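Local coordinates for protein phosphatidylserine synthase (PDB 3HSI) that belongs to the phospholipase D superfamily and is an alpha/beta protein that assembles as two subunits, at residues V87-W91 with F138-H142; V130-T134 with I219-R223; S186-F190 with G230-L234. All coordinates share one frame; numbering follows the deposited sequence.

Contact 1: V87-W91 with F138-H142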
loop_
_atom_site.group_PDB
_atom_site.type_symbol
_atom_site.label_atom_id
_atom_site.label_comp_id
_atom_site.label_asym_id
_atom_site.label_seq_id
_atom_site.Cartn_x
_atom_site.Cartn_y
_atom_site.Cartn_z
ATOM N N VAL C 87 -9.744 10.763 24.537
ATOM C CA VAL C 87 -9.582 9.362 24.136
ATOM C C VAL C 87 -9.465 9.356 22.622
ATOM O O VAL C 87 -10.405 9.764 21.907
ATOM C CB VAL C 87 -10.774 8.454 24.633
ATOM C CG1 VAL C 87 -10.603 7.011 24.186
ATOM C CG2 VAL C 87 -10.900 8.536 26.200
ATOM N N LEU C 88 -8.308 8.921 22.127
ATOM C CA LEU C 88 -8.103 8.830 20.662
ATOM C C LEU C 88 -8.139 7.363 20.218
ATOM O O LEU C 88 -7.399 6.540 20.744
ATOM C CB LEU C 88 -6.788 9.506 20.233
ATOM C CG LEU C 88 -6.684 11.037 20.211
ATOM C CD1 LEU C 88 -6.906 11.648 21.611
ATOM C CD2 LEU C 88 -5.340 11.528 19.624
ATOM N N ILE C 89 -9.033 7.036 19.290
ATOM C CA ILE C 89 -9.095 5.683 18.745
ATOM C C ILE C 89 -9.084 5.790 17.238
ATOM O O ILE C 89 -9.278 6.873 16.681
ATOM C CB ILE C 89 -10.345 4.837 19.248
ATOM C CG1 ILE C 89 -11.709 5.545 18.997
ATOM C CG2 ILE C 89 -10.147 4.370 20.684
ATOM C CD1 ILE C 89 -12.210 6.500 20.109
ATOM N N ASP C 90 -8.861 4.673 16.572
ATOM C CA ASP C 90 -8.806 4.688 15.127
ATOM C C ASP C 90 -10.197 5.101 14.602
ATOM O O ASP C 90 -11.225 4.605 15.072
ATOM C CB ASP C 90 -8.381 3.324 14.592
ATOM C CG ASP C 90 -8.209 3.340 13.102
ATOM O OD1 ASP C 90 -7.095 3.712 12.662
ATOM O OD2 ASP C 90 -9.201 3.029 12.373
ATOM N N TRP C 91 -10.194 6.029 13.657
ATOM C CA TRP C 91 -11.393 6.548 13.025
ATOM C C TRP C 91 -12.216 5.470 12.280
ATOM O O TRP C 91 -13.409 5.376 12.520
ATOM C CB TRP C 91 -10.992 7.659 12.089
ATOM C CG TRP C 91 -12.003 8.072 11.080
ATOM C CD1 TRP C 91 -12.096 7.640 9.763
ATOM C CD2 TRP C 91 -13.038 9.042 11.258
ATOM N NE1 TRP C 91 -13.133 8.280 9.135
ATOM C CE2 TRP C 91 -13.727 9.146 10.019
ATOM C CE3 TRP C 91 -13.448 9.837 12.336
ATOM C CZ2 TRP C 91 -14.823 10.013 9.834
ATOM C CZ3 TRP C 91 -14.545 10.714 12.156
ATOM C CH2 TRP C 91 -15.214 10.784 10.906
ATOM N N PHE C 138 -4.958 0.618 4.512
ATOM C CA PHE C 138 -3.685 1.281 4.278
ATOM C C PHE C 138 -3.157 2.051 5.485
ATOM O O PHE C 138 -2.207 2.807 5.341
ATOM C CB PHE C 138 -3.803 2.259 3.127
ATOM C CG PHE C 138 -3.792 1.622 1.753
ATOM C CD1 PHE C 138 -4.980 1.432 1.054
ATOM C CD2 PHE C 138 -2.582 1.304 1.121
ATOM C CE1 PHE C 138 -4.979 0.896 -0.259
ATOM C CE2 PHE C 138 -2.563 0.765 -0.198
ATOM C CZ PHE C 138 -3.768 0.557 -0.878
ATOM N N GLY C 139 -3.779 1.892 6.650
ATOM C CA GLY C 139 -3.139 2.312 7.918
ATOM C C GLY C 139 -4.105 2.637 9.042
ATOM O O GLY C 139 -5.104 3.299 8.816
ATOM N N VAL C 140 -3.788 2.177 10.247
ATOM C CA VAL C 140 -4.571 2.453 11.466
ATOM C C VAL C 140 -3.715 3.012 12.622
ATOM O O VAL C 140 -2.469 2.951 12.610
ATOM C CB VAL C 140 -5.315 1.155 11.970
ATOM C CG1 VAL C 140 -6.195 0.577 10.850
ATOM C CG2 VAL C 140 -4.323 0.100 12.399
ATOM N N LEU C 141 -4.403 3.531 13.629
ATOM C CA LEU C 141 -3.770 4.056 14.788
ATOM C C LEU C 141 -3.311 2.918 15.694
ATOM O O LEU C 141 -4.116 2.244 16.336
ATOM C CB LEU C 141 -4.739 4.998 15.510
ATOM C CG LEU C 141 -4.220 5.626 16.825
ATOM C CD1 LEU C 141 -3.094 6.632 16.532
ATOM C CD2 LEU C 141 -5.377 6.302 17.573
ATOM N N HIS C 142 -2.007 2.682 15.732
ATOM C CA HIS C 142 -1.455 1.672 16.632
ATOM C C HIS C 142 -0.566 2.302 17.711
ATOM O O HIS C 142 0.168 1.588 18.387
ATOM C CB HIS C 142 -0.623 0.661 15.857
ATOM C CG HIS C 142 -1.399 -0.493 15.299
ATOM N ND1 HIS C 142 -2.301 -1.219 16.042
ATOM C CD2 HIS C 142 -1.316 -1.119 14.095
ATOM C CE1 HIS C 142 -2.790 -2.206 15.309
ATOM N NE2 HIS C 142 -2.204 -2.172 14.124
HETATM O O HOH W 1 -6.834 4.944 10.215
#

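Contact 2: V130-T134 with I219-R223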
loop_
_atom_site.group_PDB
_atom_site.type_symbol
_atom_site.label_atom_id
_atom_site.label_comp_id
_atom_site.label_asym_id
_atom_site.label_seq_id
_atom_site.Cartn_x
_atom_site.Cartn_y
_atom_site.Cartn_z
ATOM N N VAL C 130 -9.059 9.110 14.960
ATOM C CA VAL C 130 -7.851 9.506 14.232
ATOM C C VAL C 130 -7.746 8.648 12.968
ATOM O O VAL C 130 -7.619 7.445 13.060
ATOM C CB VAL C 130 -6.592 9.265 15.098
ATOM C CG1 VAL C 130 -5.326 9.559 14.314
ATOM C CG2 VAL C 130 -6.658 10.048 16.406
ATOM N N PRO C 131 -7.787 9.259 11.786
ATOM C CA PRO C 131 -7.587 8.460 10.560
ATOM C C PRO C 131 -6.139 8.503 10.042
ATOM O O PRO C 131 -5.654 9.563 9.610
ATOM C CB PRO C 131 -8.518 9.128 9.568
ATOM C CG PRO C 131 -8.636 10.621 10.078
ATOM C CD PRO C 131 -8.054 10.685 11.480
ATOM N N ILE C 132 -5.477 7.347 10.036
ATOM C CA ILE C 132 -4.070 7.249 9.665
ATOM C C ILE C 132 -3.918 7.096 8.142
ATOM O O ILE C 132 -2.822 7.242 7.586
ATOM C CB ILE C 132 -3.399 6.117 10.445
ATOM C CG1 ILE C 132 -3.325 6.503 11.941
ATOM C CG2 ILE C 132 -2.016 5.776 9.883
ATOM C CD1 ILE C 132 -2.665 7.887 12.185
ATOM N N ASN C 133 -5.014 6.810 7.470
ATOM C CA ASN C 133 -5.023 6.808 6.010
ATOM C C ASN C 133 -6.471 6.907 5.605
ATOM O O ASN C 133 -7.348 6.841 6.471
ATOM C CB ASN C 133 -4.366 5.551 5.417
ATOM C CG ASN C 133 -3.638 5.845 4.115
ATOM O OD1 ASN C 133 -4.079 6.674 3.317
ATOM N ND2 ASN C 133 -2.524 5.179 3.898
ATOM N N THR C 134 -6.706 7.034 4.307
ATOM C CA THR C 134 -8.036 7.280 3.749
ATOM C C THR C 134 -8.903 6.020 3.743
ATOM O O THR C 134 -10.125 6.103 3.619
ATOM C CB THR C 134 -7.945 7.844 2.311
ATOM O OG1 THR C 134 -7.302 6.887 1.473
ATOM C CG2 THR C 134 -7.160 9.148 2.257
ATOM N N ILE C 219 -7.265 13.930 5.290
ATOM C CA ILE C 219 -6.616 12.732 5.804
ATOM C C ILE C 219 -5.210 12.626 5.210
ATOM O O ILE C 219 -4.237 12.471 5.950
ATOM C CB ILE C 219 -7.393 11.400 5.478
ATOM C CG1 ILE C 219 -8.852 11.354 6.008
ATOM C CG2 ILE C 219 -6.575 10.200 5.921
ATOM C CD1 ILE C 219 -9.038 11.910 7.365
ATOM N N ARG C 220 -5.129 12.687 3.875
ATOM C CA ARG C 220 -3.878 12.642 3.144
ATOM C C ARG C 220 -2.850 13.630 3.676
ATOM O O ARG C 220 -1.761 13.230 4.034
ATOM C CB ARG C 220 -4.101 12.920 1.643
ATOM C CG ARG C 220 -3.948 11.728 0.757
ATOM C CD ARG C 220 -3.887 12.134 -0.751
ATOM N NE ARG C 220 -5.146 12.732 -1.200
ATOM C CZ ARG C 220 -6.273 12.049 -1.407
ATOM N NH1 ARG C 220 -7.370 12.689 -1.785
ATOM N NH2 ARG C 220 -6.301 10.725 -1.245
ATOM N N ALA C 221 -3.174 14.920 3.682
ATOM C CA ALA C 221 -2.278 15.934 4.253
ATOM C C ALA C 221 -1.897 15.651 5.724
ATOM O O ALA C 221 -0.775 15.903 6.162
ATOM C CB ALA C 221 -2.907 17.331 4.134
ATOM N N TYR C 222 -2.827 15.132 6.491
ATOM C CA TYR C 222 -2.513 14.828 7.892
ATOM C C TYR C 222 -1.499 13.699 8.014
ATOM O O TYR C 222 -0.609 13.773 8.836
ATOM C CB TYR C 222 -3.771 14.417 8.604
ATOM C CG TYR C 222 -3.612 13.838 9.973
ATOM C CD1 TYR C 222 -3.232 14.629 11.044
ATOM C CD2 TYR C 222 -3.944 12.494 10.218
ATOM C CE1 TYR C 222 -3.147 14.082 12.347
ATOM C CE2 TYR C 222 -3.882 11.953 11.489
ATOM C CZ TYR C 222 -3.495 12.751 12.555
ATOM O OH TYR C 222 -3.434 12.207 13.824
ATOM N N ARG C 223 -1.667 12.652 7.205
ATOM C CA ARG C 223 -0.800 11.472 7.287
ATOM C C ARG C 223 0.593 11.927 6.911
ATOM O O ARG C 223 1.557 11.665 7.624
ATOM C CB ARG C 223 -1.265 10.361 6.317
ATOM C CG ARG C 223 -0.350 9.149 6.247
ATOM C CD ARG C 223 -0.853 8.102 5.205
ATOM N NE ARG C 223 0.149 7.049 5.006
ATOM C CZ ARG C 223 0.261 5.944 5.735
ATOM N NH1 ARG C 223 -0.566 5.688 6.736
ATOM N NH2 ARG C 223 1.242 5.106 5.483
#

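Contact 3: S186-F190 with G230-L234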
loop_
_atom_site.group_PDB
_atom_site.type_symbol
_atom_site.label_atom_id
_atom_site.label_comp_id
_atom_site.label_asym_id
_atom_site.label_seq_id
_atom_site.Cartn_x
_atom_site.Cartn_y
_atom_site.Cartn_z
ATOM N N SER C 186 5.558 14.337 28.157
ATOM C CA SER C 186 6.037 14.163 26.779
ATOM C C SER C 186 5.003 13.466 25.910
ATOM O O SER C 186 4.844 13.798 24.736
ATOM C CB SER C 186 7.325 13.338 26.775
ATOM O OG SER C 186 7.738 13.083 25.447
HETATM N N MSE C 187 4.310 12.490 26.493
HETATM C CA MSE C 187 3.327 11.727 25.756
HETATM C C MSE C 187 2.041 12.543 25.428
HETATM O O MSE C 187 1.557 12.567 24.271
HETATM C CB MSE C 187 3.073 10.407 26.484
HETATM C CG MSE C 187 4.342 9.544 26.441
HETATM SE SE MSE C 187 4.026 7.724 26.996
HETATM C CE MSE C 187 3.639 7.002 25.204
ATOM N N VAL C 188 1.567 13.269 26.423
ATOM C CA VAL C 188 0.452 14.179 26.258
ATOM C C VAL C 188 0.783 15.311 25.261
ATOM O O VAL C 188 -0.070 15.713 24.493
ATOM C CB VAL C 188 0.074 14.799 27.629
ATOM C CG1 VAL C 188 -0.890 15.996 27.461
ATOM C CG2 VAL C 188 -0.460 13.703 28.567
ATOM N N ASN C 189 2.008 15.836 25.311
ATOM C CA ASN C 189 2.431 16.843 24.346
ATOM C C ASN C 189 2.385 16.324 22.896
ATOM O O ASN C 189 1.919 17.024 21.992
ATOM C CB ASN C 189 3.800 17.400 24.691
ATOM C CG ASN C 189 3.748 18.380 25.846
ATOM O OD1 ASN C 189 2.700 18.922 26.174
ATOM N ND2 ASN C 189 4.893 18.636 26.447
ATOM N N PHE C 190 2.827 15.089 22.700
ATOM C CA PHE C 190 2.806 14.454 21.368
ATOM C C PHE C 190 1.376 14.368 20.860
ATOM O O PHE C 190 1.069 14.681 19.691
ATOM C CB PHE C 190 3.451 13.046 21.417
ATOM C CG PHE C 190 3.430 12.332 20.093
ATOM C CD1 PHE C 190 4.320 12.676 19.087
ATOM C CD2 PHE C 190 2.467 11.367 19.822
ATOM C CE1 PHE C 190 4.270 12.036 17.834
ATOM C CE2 PHE C 190 2.413 10.721 18.556
ATOM C CZ PHE C 190 3.310 11.055 17.581
ATOM N N GLY C 230 6.023 14.008 13.155
ATOM C CA GLY C 230 5.712 13.554 14.498
ATOM C C GLY C 230 6.940 13.026 15.212
ATOM O O GLY C 230 7.668 12.184 14.672
ATOM N N GLU C 231 7.169 13.528 16.425
ATOM C CA GLU C 231 8.242 13.051 17.283
ATOM C C GLU C 231 7.927 13.444 18.711
ATOM O O GLU C 231 7.171 14.375 18.935
ATOM C CB GLU C 231 9.606 13.627 16.855
ATOM C CG GLU C 231 9.670 15.153 16.904
ATOM C CD GLU C 231 11.042 15.705 16.475
ATOM O OE1 GLU C 231 11.989 14.907 16.239
ATOM O OE2 GLU C 231 11.180 16.956 16.388
ATOM N N TYR C 232 8.448 12.704 19.676
ATOM C CA TYR C 232 8.268 13.057 21.089
ATOM C C TYR C 232 9.417 13.990 21.466
ATOM O O TYR C 232 10.465 13.923 20.843
ATOM C CB TYR C 232 8.310 11.817 21.966
ATOM C CG TYR C 232 7.119 10.890 21.814
ATOM C CD1 TYR C 232 6.003 11.047 22.620
ATOM C CD2 TYR C 232 7.109 9.869 20.866
ATOM C CE1 TYR C 232 4.913 10.223 22.507
ATOM C CE2 TYR C 232 6.000 9.019 20.743
ATOM C CZ TYR C 232 4.916 9.215 21.586
ATOM O OH TYR C 232 3.787 8.447 21.520
ATOM N N SER C 233 9.213 14.877 22.439
ATOM C CA SER C 233 10.294 15.746 22.936
ATOM C C SER C 233 10.578 15.458 24.407
ATOM O O SER C 233 9.685 15.164 25.177
ATOM C CB SER C 233 9.927 17.233 22.814
ATOM O OG SER C 233 9.924 17.640 21.476
ATOM N N LEU C 234 11.846 15.556 24.771
ATOM C CA LEU C 234 12.256 15.365 26.142
ATOM C C LEU C 234 12.908 16.647 26.633
ATOM O O LEU C 234 13.559 17.352 25.857
ATOM C CB LEU C 234 13.218 14.181 26.234
ATOM C CG LEU C 234 12.608 12.816 25.916
ATOM C CD1 LEU C 234 13.681 11.738 25.933
ATOM C CD2 LEU C 234 11.459 12.480 26.888
HETATM O O HOH W 2 6.586 15.087 23.216
HETATM O O HOH W 3 1.849 9.402 23.059
#

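Contact 1: V87-W91 with F138-H142
Asp-90 OD1 is gripped by two donors. The backbone N of Leu-141 gives it a hydrogen bond of 2.9 Å with an N-H...O angle of 155°. The amide meets OD1 on its anti side, somewhat out of the carboxylate plane. Water 1 donates a second bond, Asp-90 OD1 to water O being 2.8 Å, and the same water also donates to Gly-139 O.

The contact belongs to the phospholipase D fold. It joins the C-terminal end of strand 84-90 to a segment within the phospholipase D active-site motif. His-142 opens the HxKxxxxD signature of that motif, so Asp-90 probably helps to place the chain just before it.

The carboxylate reaches this chain because CG of Asp-90 stands anti to its own N (chi1 -175°). Its other oxygen, OD2, turns back to bond Arg-93 N. Both oxygens are thus engaged in a buried place, and the plane of the group is held. The Asp-90 and Val-140 side chains cross at about a right angle, and OD1 lies 3.2 Å from Val-140 CB.

Leu-141 adds the apolar half. Its CD2 rests on the strand backbone, 3.8 Å from both Leu-88 O and Ile-89 C. Val-130 of the adjacent strand also touches this leucine. On the other segment, Val-140 N bonds OD1 of Asp-390, a residue that His-142 touches as well. Val-140 CG2 lies over one face of the His-142 ring, 3.5 Å above its plane and offset toward the rim.

Contact 2: V130-T134 with I219-R223
In this phospholipase D fold, the loop that leaves strand 127-130 is packed against one side of helix 216-229. Val-130 to Thr-134 meet Ile-219, Arg-220, Tyr-222 and Arg-223, and most of these residues are buried.

Arg-223 makes the direct polar link. Its NH1 donates to Ile-132 O at 2.9 Å, almost straight at 168°. The acceptor lies in the guanidinium plane, while the donor stands above the carbonyl plane. An extended chain with CG anti to N (chi1 175°) carries the group out to this carbonyl. NH1 also bonds Leu-389 O, so two backbone carbonyls hold this end.

The Asn-133 amide lies nearly parallel to the guanidinium, the planes 17° apart. Its ND2 sits over one face, 3.4 Å from Arg-223 CZ. Both groups offer donors here, so the two lie against each other without a hydrogen bond. ND2 bonds instead to Phe-138 O. The other end of the amide, OD1, accepts from Thr-134 N at 2.8 Å on a lone pair in the carbonyl plane. These two bonds hold the flat amide against the guanidinium. Arg-388 of the second subunit adds a weak bond to OD1, which places the contact near the dimer interface.

Tyr-222 is met at its edge. Pro-131 O lies 3.4 Å from Tyr-222 CD2, near the ring plane. The hydroxyl is bonded to Leu-195 O, and Val-130 CG1 comes within 3.3 Å of Tyr-222 OH. At the N-terminal end of 219-223, Ile-219 points its CG2 at the loop backbone. That methyl lies 3.3 Å from Asn-133 C and 3.9 Å from the Thr-134 methyl, CG2.

Contact 3: S186-F190 with G230-L234
The rings of Phe-190 and Tyr-232 lie face to face in an offset stack. Their centroids are 4.2 Å apart and their planes tilt by 24°. Each ring covers the other toward its rim: Tyr-232 CZ lies over the phenylalanine and Phe-190 CG over the tyrosine. Phe-190 reaches the loop with CG anti to its N (chi1 179°). Its CB also touches Tyr-232 CE1, at 3.4 Å.

The edges face the backbone. Glu-231 O lies near the Phe-190 plane, 3.3 Å from Phe-190 CD1, with Gly-230 C at the same rim. The edge of Tyr-232 is turned to Ser-186 O and Met-187 CA. Met-187, a selenomethionine, packs its CG against Tyr-232 CE1.

This joins helix 181-195 to the extended loop that follows helix 216-229. Strand 245-252 covers the pair further, with Phe-250 meeting the Phe-190 ring and Pro-248 touching Tyr-232. The tyrosine hydroxyl bonds Asn-393 ND2 and lies 2.7 Å from water 3 (Tyr-232 OH to water O).

Past the rings the link is polar. Ser-186 OG donates to Ser-233 O at 2.9 Å, from above the carbonyl plane. Water 2 runs beside it, donating to Ser-186 O and accepting from Ser-233 N at 2.7 Å (Ser-233 N to water O). One serine hydroxyl and one water thus satisfy both the N-H and the C=O of Ser-233. The loop is held to the helix without direct backbone pairing, by a stack at one end and this polar pair at the other.

How the contacts relate
Contacts 1 and 2 are buried; contact 3 is only partly so, with Glu-231 and Ser-233 of the loop exposed. Contacts 1 and 2 touch, their centres 10 Å apart. Strands 84-90 and 127-130 pair through Ile-89 O and Val-130 N, and the side chain of Ile-132 packs on the backbone of Val-140 and Leu-141. Contact 3 lies about 18 Å from contact 1, centre to centre, and touches neither. It is tied to contact 2 through helix 216-229, which supplies 219-223 and then runs into the loop 230-234. The chemistry changes accordingly: a carboxylate holds backbone in contact 1, a guanidinium does so in contact 2, and stacked rings, a serine hydroxyl and a bridging water serve contact 3.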